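Local structure of periplasmic solute binding protein (Pectobacterium atrosepticum, 4RY1) at residues I7-G12 and E17-A22; M246-W249 and T255-S258; G269-I274 and Y351-A356; L319-G324 and N345-A350; K330-L335 and G339-G344. The protein probably binds a sugar in the periplasm and delivers it to an ABC-type transporter, as other members of the bacterial solute-binding protein 1 family do. One frame throughout, in Å; residues are numbered along the deposited sequence.

Interactions 1, 2 and 4 are buried, whereas interactions 3 and 5 are only partly so. Interactions 1 and 2 each set a helix against a strand of the same mixed sheet and use CH-pi contacts, yet their centres lie about 20 Å apart. Helix 346-356 serves two neighbours: its first turn meets the loop 319-324 in interaction 4, and residues 353-354 of that helix meet Phe271 in interaction 3. Interaction 5 is the odd one chemically, since backbone hydrogen bonds cross it where the others rely on apolar packing. It is nested in the chain within interaction 4, whose centre is about 9 Å away, and Leu319 joins interaction 4 to Thr19 of interaction 1.

Interaction 1 of 5, residues I7-G12 and E17-A22; sequences ISWWGG and EATLAA. With ACT (acetate ion), chain F.
The indole of Trp9 has the methyl of Thr19 over one face and a methyl of Leu20 at its edge, in the ring plane. Both residues belong to helix 13-29, the connection of the beta-alpha-beta unit formed with strands 3-10 and 33-40, so the contact packs the first strand of that unit against its own crossover helix. Thr19 CG2 stands 3.5 Å from the centroid of the six-membered ring and only 4° off its normal, a nearly vertical CH-pi approach that carries the contact. That methyl lies anti to the backbone N of Thr19, which sends it toward the indole while OG1 turns back to bond with the carbonyl of Arg15. Leu20 reaches the ring differently, its chain crossing that of Trp9 at about a right angle. Because this leucine was modelled in two conformers, the 3.4 Å approach of Leu20 CD2 to Trp9 CH2 is doubtful. The polar end of the indole is held separately, NE1 pairing with His16 ND1, which limits how the ring can turn. Trp10, the next residue on the strand, does not meet the helix segment; its ring touches Trp42, Tyr45 and Trp68. An acetate ion, probably from the crystallisation liquor and also bonded to Arg15, lies at the edge of that ring, where Trp10 NE1 makes a weak hydrogen bond of 3.2 Å to the acetate O, bent to 130°.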
# COMPACT_ATOMS: atom_id res chain seq x y z
N ILE A 7 13.27 7.86 -17.03
CA ILE A 7 12.14 7.35 -16.20
C ILE A 7 12.67 6.40 -15.13
O ILE A 7 13.44 5.49 -15.44
CB ILE A 7 11.02 6.69 -17.05
CG1 ILE A 7 9.92 6.13 -16.15
CG2 ILE A 7 11.57 5.63 -17.96
CD1 ILE A 7 8.66 5.74 -16.90
N SER A 8 12.28 6.65 -13.88
CA SER A 8 12.59 5.76 -12.78
C SER A 8 11.38 5.06 -12.19
O SER A 8 10.27 5.61 -12.13
CB SER A 8 13.35 6.47 -11.66
OG SER A 8 12.56 7.46 -10.97
N TRP A 9 11.63 3.87 -11.70
CA TRP A 9 10.64 3.12 -10.93
C TRP A 9 11.31 2.06 -10.07
O TRP A 9 12.50 1.81 -10.21
CB TRP A 9 9.57 2.47 -11.86
CG TRP A 9 10.08 1.28 -12.65
CD1 TRP A 9 10.02 -0.03 -12.28
CD2 TRP A 9 10.76 1.31 -13.90
NE1 TRP A 9 10.59 -0.82 -13.23
CE2 TRP A 9 11.07 -0.03 -14.24
CE3 TRP A 9 11.14 2.33 -14.77
CZ2 TRP A 9 11.76 -0.37 -15.40
CZ3 TRP A 9 11.83 1.99 -15.93
CH2 TRP A 9 12.11 0.64 -16.24
N TRP A 10 10.55 1.44 -9.18
CA TRP A 10 11.01 0.29 -8.40
C TRP A 10 10.09 -0.89 -8.64
O TRP A 10 8.96 -0.75 -9.11
CB TRP A 10 11.04 0.58 -6.89
CG TRP A 10 9.67 0.73 -6.29
CD1 TRP A 10 8.87 -0.26 -5.80
CD2 TRP A 10 8.93 1.93 -6.16
NE1 TRP A 10 7.68 0.25 -5.39
CE2 TRP A 10 7.70 1.61 -5.55
CE3 TRP A 10 9.22 3.26 -6.44
CZ2 TRP A 10 6.74 2.57 -5.28
CZ3 TRP A 10 8.27 4.20 -6.17
CH2 TRP A 10 7.05 3.87 -5.59
N GLY A 11 10.56 -2.05 -8.22
CA GLY A 11 9.76 -3.27 -8.25
C GLY A 11 10.62 -4.49 -8.50
O GLY A 11 11.84 -4.43 -8.42
N GLY A 12 9.95 -5.60 -8.77
CA GLY A 12 10.61 -6.85 -9.05
C GLY A 12 10.81 -7.04 -10.54
O GLY A 12 10.36 -6.22 -11.36
N GLU A 17 10.49 -6.14 -16.52
CA GLU A 17 10.34 -6.59 -17.92
C GLU A 17 9.16 -5.89 -18.60
O GLU A 17 9.25 -5.43 -19.74
CB GLU A 17 10.17 -8.10 -18.00
CG GLU A 17 10.06 -8.60 -19.44
CD GLU A 17 9.58 -10.03 -19.54
OE1 GLU A 17 9.74 -10.83 -18.59
OE2 GLU A 17 9.00 -10.38 -20.59
N ALA A 18 8.05 -5.83 -17.90
CA ALA A 18 6.83 -5.30 -18.48
C ALA A 18 6.98 -3.81 -18.75
O ALA A 18 6.47 -3.28 -19.73
CB ALA A 18 5.67 -5.57 -17.55
N THR A 19 7.66 -3.11 -17.82
CA THR A 19 7.86 -1.66 -18.01
C THR A 19 8.80 -1.39 -19.20
O THR A 19 8.57 -0.50 -20.03
CB THR A 19 8.39 -1.02 -16.73
OG1 THR A 19 7.51 -1.34 -15.65
CG2 THR A 19 8.49 0.48 -16.87
N LEU A 20 9.85 -2.19 -19.30
CA LEU A 20 10.72 -2.15 -20.49
C LEU A 20 9.94 -2.44 -21.79
O LEU A 20 10.16 -1.79 -22.84
CB LEU A 20 11.93 -3.08 -20.33
CG LEU A 20 13.19 -2.45 -19.72
CD1 LEU A 20 13.77 -1.39 -20.65
CD2 LEU A 20 12.91 -1.86 -18.36
N ALA A 21 9.03 -3.43 -21.74
CA ALA A 21 8.18 -3.75 -22.90
C ALA A 21 7.36 -2.52 -23.29
O ALA A 21 7.20 -2.19 -24.47
CB ALA A 21 7.25 -4.91 -22.57
N ALA A 22 6.80 -1.84 -22.29
CA ALA A 22 6.02 -0.63 -22.58
C ALA A 22 6.88 0.46 -23.21
O ALA A 22 6.46 1.14 -24.14
CB ALA A 22 5.33 -0.11 -21.32
C ACT F . 5.21 -3.05 -4.88
O ACT F . 6.33 -2.69 -5.31
OXT ACT F . 4.19 -2.55 -5.39
CH3 ACT F . 5.05 -4.08 -3.79

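Interaction 2 of 5, residues M246-W249 and T255-S258; sequences MYLW and TYSS
Leu248 and Tyr256 form the tight half of this contact. Both methyls of the leucine bear on the aromatic side chain, each on a different part of it. CD2 of Leu248 sits over the middle of the Tyr256 ring, 3.8 Å from the centroid and 9° off the normal, which makes a CH-pi contact. CD1 of Leu248 lies nearer the root of the side chain, 3.7 Å from Tyr256 CB. The two methyls thus lie along one face, from the root of the side chain to the ring centre. Tyr256 CG is placed anti to its own carbonyl carbon (chi1 -78°), which carries the ring toward the strand.

The looser half belongs to Met246, whose CG comes no closer than 4.4 Å to Tyr256 CD2 and approaches the ring obliquely. Beyond Tyr256 the chain runs on to the exposed Ser258, which takes no part in the contact and bonds back through OG to the carbonyl O of Thr255 at 2.8 Å. The tyrosine OH bonds to the carbonyl of Ala162, and Tyr233 meets its ring edge-to-face. The arrangement, short helix 253-257 packed on strand 245-249 of the mixed sheet, belongs to the alpha/beta architecture of the periplasmic binding protein fold.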
# COMPACT_ATOMS: atom_id res chain seq x y z
N MET A 246 -2.65 -12.40 5.27
CA MET A 246 -1.99 -11.10 5.28
C MET A 246 -3.01 -10.02 4.96
O MET A 246 -3.92 -10.23 4.16
CB MET A 246 -0.84 -11.04 4.26
CG MET A 246 0.40 -11.83 4.65
SD MET A 246 1.41 -11.22 6.04
CE MET A 246 2.42 -12.73 6.21
N TYR A 247 -2.82 -8.85 5.57
CA TYR A 247 -3.63 -7.67 5.32
C TYR A 247 -2.83 -6.76 4.40
O TYR A 247 -2.09 -5.90 4.85
CB TYR A 247 -3.96 -6.97 6.65
CG TYR A 247 -4.82 -5.74 6.60
CD1 TYR A 247 -6.13 -5.78 6.13
CD2 TYR A 247 -4.35 -4.53 7.10
CE1 TYR A 247 -6.93 -4.64 6.15
CE2 TYR A 247 -5.16 -3.40 7.13
CZ TYR A 247 -6.44 -3.46 6.66
OH TYR A 247 -7.22 -2.31 6.70
N LEU A 248 -3.01 -6.95 3.10
CA LEU A 248 -2.15 -6.33 2.09
C LEU A 248 -2.88 -5.27 1.31
O LEU A 248 -4.09 -5.38 1.08
CB LEU A 248 -1.69 -7.38 1.07
CG LEU A 248 -0.87 -8.53 1.62
CD1 LEU A 248 -0.62 -9.56 0.53
CD2 LEU A 248 0.43 -8.04 2.24
N TRP A 249 -2.14 -4.29 0.79
CA TRP A 249 -2.65 -3.53 -0.35
C TRP A 249 -2.86 -4.53 -1.49
O TRP A 249 -1.99 -5.37 -1.73
CB TRP A 249 -1.67 -2.46 -0.79
CG TRP A 249 -1.44 -1.36 0.17
CD1 TRP A 249 -0.27 -1.06 0.82
CD2 TRP A 249 -2.40 -0.37 0.60
NE1 TRP A 249 -0.46 0.05 1.61
CE2 TRP A 249 -1.75 0.48 1.49
CE3 TRP A 249 -3.75 -0.12 0.29
CZ2 TRP A 249 -2.40 1.56 2.11
CZ3 TRP A 249 -4.40 0.95 0.89
CH2 TRP A 249 -3.72 1.78 1.79
N THR A 255 3.38 -9.72 -5.42
CA THR A 255 4.61 -9.90 -4.65
C THR A 255 4.50 -11.02 -3.62
O THR A 255 5.39 -11.86 -3.47
CB THR A 255 5.03 -8.59 -3.96
OG1 THR A 255 5.22 -7.57 -4.95
CG2 THR A 255 6.29 -8.79 -3.15
N TYR A 256 3.41 -11.01 -2.85
CA TYR A 256 3.22 -12.05 -1.82
C TYR A 256 2.87 -13.42 -2.38
O TYR A 256 3.09 -14.45 -1.74
CB TYR A 256 2.23 -11.61 -0.71
CG TYR A 256 2.93 -10.66 0.24
CD1 TYR A 256 3.24 -9.38 -0.16
CD2 TYR A 256 3.34 -11.08 1.51
CE1 TYR A 256 3.92 -8.51 0.67
CE2 TYR A 256 4.04 -10.22 2.35
CZ TYR A 256 4.31 -8.92 1.93
OH TYR A 256 5.03 -8.02 2.70
N SER A 257 2.35 -13.43 -3.60
CA SER A 257 2.04 -14.67 -4.30
C SER A 257 3.28 -15.30 -4.94
O SER A 257 3.28 -16.50 -5.22
CB SER A 257 1.00 -14.40 -5.38
OG SER A 257 -0.28 -14.17 -4.82
N SER A 258 4.32 -14.49 -5.12
CA SER A 258 5.43 -14.79 -6.06
C SER A 258 6.21 -16.06 -5.69
O SER A 258 6.63 -16.81 -6.56
CB SER A 258 6.37 -13.58 -6.21
OG SER A 258 7.14 -13.30 -5.03

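Interaction 3 of 5, residues G269-I274 and Y351-A356; sequences GPFITI and YRAAAA
This is a partly buried apolar contact in which one aromatic ring from a loop rests against the alanine-rich part of helix 346-356. Phe271 lies in the loop between strands 266-268 and 284-292, and its partners Ala353 and Ala354 are on the helix, some 80 residues further along the chain. The ring meets the helix with its outer end. Phe271 CZ comes 3.6 Å from Ala354 CA, and a neighbouring corner of the ring, CE1, lies 3.9 Å from Ala353 CB. That last methyl is at the edge of the ring and in its plane, whereas Ala354 CA and the carbonyl O of Ala353 approach it obliquely. The small alanine side chains are consistent with this close approach of the ring to the helix backbone. Its aim follows from the first torsion: CG is anti to the carbonyl carbon (chi1 -73°) and the CB points at the helix.

The loop side has its own polar brace, a hydrogen bond of 2.9 Å from Thr273 OG1 to the carbonyl O of Phe271, with the donor standing 45° out of the carbonyl plane. The carbonyl of Ala353 is taken up by Gln357 NE2. A glycerol, probably from the crystallisation liquor, lies about 4 Å from the phenylalanine side chain. Phe271 also touches Ser119 and Ala354 touches Ser117, so a loop joining two sheet strands packs on a C-terminal helix of the periplasmic binding protein fold, next to strand 107-123.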
# COMPACT_ATOMS: atom_id res chain seq x y z
N GLY A 269 -10.59 -12.45 1.35
CA GLY A 269 -11.40 -12.69 2.54
C GLY A 269 -12.36 -11.55 2.88
O GLY A 269 -12.19 -10.43 2.43
N PRO A 270 -13.38 -11.83 3.70
CA PRO A 270 -14.33 -10.78 4.08
C PRO A 270 -13.69 -9.56 4.72
O PRO A 270 -12.66 -9.64 5.37
CB PRO A 270 -15.24 -11.49 5.09
CG PRO A 270 -15.08 -12.93 4.80
CD PRO A 270 -13.66 -13.09 4.39
N PHE A 271 -14.35 -8.42 4.50
CA PHE A 271 -13.97 -7.19 5.13
C PHE A 271 -14.50 -7.17 6.56
O PHE A 271 -15.69 -6.96 6.81
CB PHE A 271 -14.46 -6.00 4.32
CG PHE A 271 -13.66 -5.80 3.08
CD1 PHE A 271 -13.92 -6.56 1.96
CD2 PHE A 271 -12.63 -4.91 3.05
CE1 PHE A 271 -13.18 -6.41 0.80
CE2 PHE A 271 -11.86 -4.78 1.90
CZ PHE A 271 -12.15 -5.51 0.77
N ILE A 272 -13.60 -7.40 7.49
CA ILE A 272 -13.96 -7.57 8.90
C ILE A 272 -14.56 -6.27 9.42
O ILE A 272 -13.98 -5.20 9.30
CB ILE A 272 -12.75 -7.99 9.75
CG1 ILE A 272 -12.15 -9.29 9.19
CG2 ILE A 272 -13.16 -8.17 11.21
CD1 ILE A 272 -10.82 -9.66 9.80
N THR A 273 -15.73 -6.37 10.04
CA THR A 273 -16.46 -5.18 10.48
C THR A 273 -17.11 -5.38 11.84
O THR A 273 -17.55 -6.48 12.18
CB THR A 273 -17.54 -4.81 9.45
OG1 THR A 273 -16.95 -4.72 8.15
CG2 THR A 273 -18.17 -3.49 9.75
N ILE A 274 -17.13 -4.30 12.63
CA ILE A 274 -17.90 -4.24 13.89
C ILE A 274 -19.37 -4.26 13.52
O ILE A 274 -19.80 -3.48 12.68
CB ILE A 274 -17.61 -2.93 14.68
CG1 ILE A 274 -16.17 -2.86 15.17
CG2 ILE A 274 -18.53 -2.83 15.91
CD1 ILE A 274 -15.74 -1.52 15.73
N TYR A 351 -9.57 -6.63 -5.67
CA TYR A 351 -9.93 -5.27 -6.11
C TYR A 351 -11.45 -5.13 -6.27
O TYR A 351 -12.05 -4.17 -5.78
CB TYR A 351 -9.21 -4.94 -7.41
CG TYR A 351 -9.43 -3.55 -7.93
CD1 TYR A 351 -10.50 -3.25 -8.74
CD2 TYR A 351 -8.53 -2.53 -7.59
CE1 TYR A 351 -10.69 -1.96 -9.23
CE2 TYR A 351 -8.68 -1.26 -8.06
CZ TYR A 351 -9.74 -0.96 -8.88
OH TYR A 351 -9.83 0.34 -9.30
N ARG A 352 -12.07 -6.11 -6.91
CA ARG A 352 -13.52 -6.12 -7.11
C ARG A 352 -14.26 -6.21 -5.79
O ARG A 352 -15.28 -5.56 -5.62
CB ARG A 352 -13.95 -7.23 -8.08
CG ARG A 352 -13.57 -6.90 -9.52
CD ARG A 352 -13.79 -8.06 -10.47
NE ARG A 352 -13.68 -7.60 -11.86
CZ ARG A 352 -13.59 -8.41 -12.92
NH1 ARG A 352 -13.59 -9.73 -12.78
NH2 ARG A 352 -13.49 -7.88 -14.12
N ALA A 353 -13.71 -6.98 -4.83
CA ALA A 353 -14.31 -7.08 -3.50
C ALA A 353 -14.27 -5.73 -2.78
O ALA A 353 -15.26 -5.29 -2.17
CB ALA A 353 -13.64 -8.16 -2.67
N ALA A 354 -13.12 -5.07 -2.85
CA ALA A 354 -13.00 -3.73 -2.26
C ALA A 354 -13.99 -2.75 -2.89
O ALA A 354 -14.61 -1.95 -2.19
CB ALA A 354 -11.58 -3.21 -2.38
N ALA A 355 -14.13 -2.84 -4.21
CA ALA A 355 -15.04 -1.95 -4.95
C ALA A 355 -16.51 -2.13 -4.53
O ALA A 355 -17.31 -1.18 -4.63
CB ALA A 355 -14.87 -2.12 -6.45
N ALA A 356 -16.85 -3.32 -4.05
CA ALA A 356 -18.22 -3.64 -3.59
C ALA A 356 -18.52 -3.17 -2.17
O ALA A 356 -19.67 -3.19 -1.75
CB ALA A 356 -18.47 -5.13 -3.69

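Interaction 4 of 5, residues L319-G324 and N345-A350; sequences LGLQNG and NLLANA
Leu321 and Asn345 reach toward each other from opposite directions, while Leu347 CD2 touches both Leu321 and the backbone of Gly324. The motif on one side is a capped helix start, Asn345 being the N-cap of helix 346-356; on the other, two successive beta turns, type II' from Leu319 to Gln322 and type I from Leu321 to Gly324, lead the chain out of helix 313-319. The second turn is closed by Gly324 N bonding to the carbonyl O of Leu321 at 3.0 Å. The branches of the three side chains divide the work. Leu321 presents CD1 to the asparagine amide, 3.8 Å from Asn345 ND2, and keeps CB for the other leucine. Leu347 uses a single methyl, CD2, which lies 3.9 Å from Leu321 CB and equally far from Gly324 CA. With CG anti to the backbone N (chi1 162°), Leu347 extends away from its helix and delivers that methyl to the turn. Gly324 takes part through its CA.

The amide of Asn345 has two tasks besides touching Leu321. Its ND2 bonds to Tyr254 OH, and Tyr254 also touches both leucines, covering the contact from helix 253-257. The other end of the amide does the capping: Asn345 OD1 accepts from Ala348 N at 2.9 Å, with an N-H...O angle of 163° and the donor tilted 15° from the carbonyl plane.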
# COMPACT_ATOMS: atom_id res chain seq x y z
N LEU A 319 2.12 -3.60 -19.87
CA LEU A 319 2.20 -3.52 -18.41
C LEU A 319 1.29 -4.52 -17.70
O LEU A 319 1.55 -4.92 -16.58
CB LEU A 319 1.90 -2.11 -17.91
CG LEU A 319 3.04 -1.14 -18.16
CD1 LEU A 319 2.66 0.30 -17.90
CD2 LEU A 319 4.22 -1.50 -17.26
N GLY A 320 0.19 -4.88 -18.35
CA GLY A 320 -0.79 -5.78 -17.74
C GLY A 320 -1.13 -5.34 -16.34
O GLY A 320 -1.45 -4.17 -16.09
N LEU A 321 -1.11 -6.30 -15.42
CA LEU A 321 -1.45 -6.05 -14.02
C LEU A 321 -0.22 -5.85 -13.12
O LEU A 321 -0.35 -5.88 -11.89
CB LEU A 321 -2.31 -7.19 -13.46
CG LEU A 321 -3.69 -7.27 -14.14
CD1 LEU A 321 -4.42 -8.53 -13.68
CD2 LEU A 321 -4.55 -6.07 -13.80
N GLN A 322 0.93 -5.57 -13.71
CA GLN A 322 2.16 -5.46 -12.93
C GLN A 322 2.23 -4.25 -11.99
O GLN A 322 3.07 -4.25 -11.09
CB GLN A 322 3.35 -5.44 -13.88
CG GLN A 322 3.56 -6.76 -14.61
CD GLN A 322 3.83 -7.90 -13.67
OE1 GLN A 322 4.58 -7.77 -12.74
NE2 GLN A 322 3.18 -9.03 -13.93
N ASN A 323 1.37 -3.26 -12.22
CA ASN A 323 1.24 -2.12 -11.32
C ASN A 323 -0.15 -2.08 -10.66
O ASN A 323 -0.58 -1.03 -10.19
CB ASN A 323 1.43 -0.80 -12.07
CG ASN A 323 2.75 -0.70 -12.78
OD1 ASN A 323 2.82 -0.24 -13.97
ND2 ASN A 323 3.79 -1.02 -12.09
N GLY A 324 -0.85 -3.20 -10.65
CA GLY A 324 -2.19 -3.27 -10.10
C GLY A 324 -3.26 -3.06 -11.15
O GLY A 324 -3.00 -3.05 -12.35
N ASN A 345 -8.23 -14.54 -11.09
CA ASN A 345 -7.09 -13.71 -10.75
C ASN A 345 -7.30 -13.09 -9.38
O ASN A 345 -8.27 -12.38 -9.14
CB ASN A 345 -6.87 -12.65 -11.83
CG ASN A 345 -5.66 -11.80 -11.53
OD1 ASN A 345 -5.70 -10.96 -10.65
ND2 ASN A 345 -4.57 -12.05 -12.25
N LEU A 346 -6.36 -13.36 -8.47
CA LEU A 346 -6.53 -12.96 -7.07
C LEU A 346 -6.56 -11.42 -6.89
O LEU A 346 -7.31 -10.89 -6.07
CB LEU A 346 -5.43 -13.58 -6.19
CG LEU A 346 -5.48 -13.31 -4.70
CD1 LEU A 346 -6.81 -13.70 -4.06
CD2 LEU A 346 -4.33 -14.05 -4.04
N LEU A 347 -5.70 -10.72 -7.63
CA LEU A 347 -5.73 -9.26 -7.61
C LEU A 347 -7.09 -8.71 -8.07
O LEU A 347 -7.69 -7.88 -7.41
CB LEU A 347 -4.58 -8.69 -8.44
CG LEU A 347 -4.71 -7.21 -8.89
CD1 LEU A 347 -4.80 -6.25 -7.71
CD2 LEU A 347 -3.54 -6.87 -9.79
N ALA A 348 -7.60 -9.25 -9.18
CA ALA A 348 -8.89 -8.80 -9.70
C ALA A 348 -9.97 -9.07 -8.67
O ALA A 348 -10.85 -8.26 -8.43
CB ALA A 348 -9.21 -9.52 -10.99
N ASN A 349 -9.89 -10.23 -8.05
CA ASN A 349 -10.91 -10.61 -7.07
C ASN A 349 -10.87 -9.69 -5.82
O ASN A 349 -11.90 -9.21 -5.32
CB ASN A 349 -10.74 -12.08 -6.67
CG ASN A 349 -11.17 -13.04 -7.79
OD1 ASN A 349 -12.04 -12.71 -8.59
ND2 ASN A 349 -10.56 -14.21 -7.83
N ALA A 350 -9.66 -9.44 -5.32
CA ALA A 350 -9.49 -8.53 -4.18
C ALA A 350 -9.93 -7.10 -4.49
O ALA A 350 -10.60 -6.44 -3.69
CB ALA A 350 -8.04 -8.54 -3.74

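Interaction 5 of 5, residues K330-L335 and G339-G344; sequences KAQKLL and GVINPG
Leu335 meets Val340 and Ile341 through two kinds of interaction, backbone hydrogen bonding and apolar packing. The polar part gathers on one carbonyl. Gly339, with positive phi, ends helix 329-337 in a Schellman motif and brings Val340 N back to 2.8 Å from Leu335 O, a weak bond bent to 124° that belongs to the motif. Ile341 N adds a further bond to the same Leu335 O, 3.1 Å long and fairly straight at 161°, yet its donor stands 65° out of the carbonyl plane.

The apolar part lies beside these bonds. Val340 is the apolar partner of the Schellman turn, its CB 4.2 Å from Leu335 CB. Ile341 folds its longer branch over the helix, and its CD1 is 3.7 Å from Leu335 CB and 3.5 Å from Gln332 O. On the helix side, the Gln332 side chain is placed by a bond from NE2 to Pro326 O.

A third group of bonds stiffens the outgoing loop. Asn342 ND2 donates to Gly339 O at 3.0 Å, close to its own amide plane, and Asn342 OD1 accepts from Gly344 N at 2.9 Å on an in-plane lone pair, an Asx turn. The chemistry implies a Schellman end with its usual apolar pair, Leu335 and Val340, and Ile341 added against Leu335; the Asn342 bonds are consistent with a fixed path for the loop toward helix 346-356.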
# COMPACT_ATOMS: atom_id res chain seq x y z
N LYS A 330 -10.83 2.39 -19.10
CA LYS A 330 -10.70 1.84 -20.46
C LYS A 330 -9.57 0.82 -20.52
O LYS A 330 -9.63 -0.15 -21.26
CB LYS A 330 -10.47 2.94 -21.49
CG LYS A 330 -11.63 3.91 -21.57
CD LYS A 330 -11.33 4.98 -22.59
CE LYS A 330 -12.57 5.79 -22.91
NZ LYS A 330 -12.19 6.94 -23.77
N ALA A 331 -8.53 1.07 -19.73
CA ALA A 331 -7.41 0.14 -19.64
C ALA A 331 -7.84 -1.14 -18.95
O ALA A 331 -7.51 -2.25 -19.43
CB ALA A 331 -6.23 0.79 -18.93
N GLN A 332 -8.63 -1.02 -17.88
CA GLN A 332 -9.18 -2.22 -17.25
C GLN A 332 -10.03 -3.00 -18.24
O GLN A 332 -9.94 -4.21 -18.27
CB GLN A 332 -10.04 -1.94 -16.02
CG GLN A 332 -9.23 -1.58 -14.81
CD GLN A 332 -10.08 -1.46 -13.56
OE1 GLN A 332 -11.01 -2.24 -13.32
NE2 GLN A 332 -9.73 -0.50 -12.73
N LYS A 333 -10.87 -2.30 -19.01
CA LYS A 333 -11.78 -3.00 -19.93
C LYS A 333 -10.96 -3.78 -20.94
O LYS A 333 -11.29 -4.94 -21.24
CB LYS A 333 -12.74 -2.01 -20.61
CG LYS A 333 -13.60 -2.61 -21.72
CD LYS A 333 -14.71 -3.56 -21.32
CE LYS A 333 -15.78 -3.66 -22.43
NZ LYS A 333 -15.31 -3.80 -23.85
N LEU A 334 -9.90 -3.17 -21.46
CA LEU A 334 -9.02 -3.87 -22.41
C LEU A 334 -8.44 -5.14 -21.83
O LEU A 334 -8.46 -6.20 -22.45
CB LEU A 334 -7.92 -2.96 -22.95
CG LEU A 334 -6.93 -3.61 -23.90
CD1 LEU A 334 -7.59 -4.18 -25.14
CD2 LEU A 334 -5.89 -2.58 -24.31
N LEU A 335 -7.92 -5.03 -20.62
CA LEU A 335 -7.33 -6.20 -19.96
C LEU A 335 -8.37 -7.30 -19.69
O LEU A 335 -8.03 -8.47 -19.73
CB LEU A 335 -6.58 -5.81 -18.69
CG LEU A 335 -5.35 -4.94 -18.88
CD1 LEU A 335 -4.69 -4.77 -17.52
CD2 LEU A 335 -4.37 -5.51 -19.90
N GLY A 339 -8.58 -11.13 -21.44
CA GLY A 339 -8.53 -12.17 -20.43
C GLY A 339 -7.47 -12.06 -19.35
O GLY A 339 -7.31 -12.97 -18.56
N VAL A 340 -6.73 -10.94 -19.33
CA VAL A 340 -5.71 -10.74 -18.32
C VAL A 340 -6.36 -10.49 -16.97
O VAL A 340 -5.92 -11.01 -15.94
CB VAL A 340 -4.78 -9.60 -18.75
CG1 VAL A 340 -3.86 -9.15 -17.64
CG2 VAL A 340 -3.95 -10.07 -19.92
N ILE A 341 -7.39 -9.66 -16.98
CA ILE A 341 -8.32 -9.56 -15.85
C ILE A 341 -9.34 -10.66 -16.08
O ILE A 341 -9.98 -10.73 -17.15
CB ILE A 341 -8.98 -8.18 -15.77
CG1 ILE A 341 -7.97 -7.12 -15.33
CG2 ILE A 341 -10.15 -8.18 -14.80
CD1 ILE A 341 -8.48 -5.71 -15.48
N ASN A 342 -9.49 -11.52 -15.09
CA ASN A 342 -10.41 -12.67 -15.16
C ASN A 342 -10.79 -13.10 -13.74
O ASN A 342 -10.11 -12.70 -12.78
CB ASN A 342 -9.76 -13.81 -15.95
CG ASN A 342 -8.55 -14.37 -15.24
OD1 ASN A 342 -8.67 -15.05 -14.22
ND2 ASN A 342 -7.36 -14.05 -15.75
N PRO A 343 -11.87 -13.88 -13.58
CA PRO A 343 -12.35 -14.22 -12.23
C PRO A 343 -11.46 -15.18 -11.44
O PRO A 343 -11.73 -15.41 -10.25
CB PRO A 343 -13.73 -14.81 -12.46
CG PRO A 343 -14.08 -14.53 -13.88
CD PRO A 343 -12.84 -14.23 -14.62
N GLY A 344 -10.43 -15.73 -12.08
CA GLY A 344 -9.44 -16.61 -11.43
C GLY A 344 -8.27 -15.84 -10.83
O GLY A 344 -7.42 -16.41 -10.16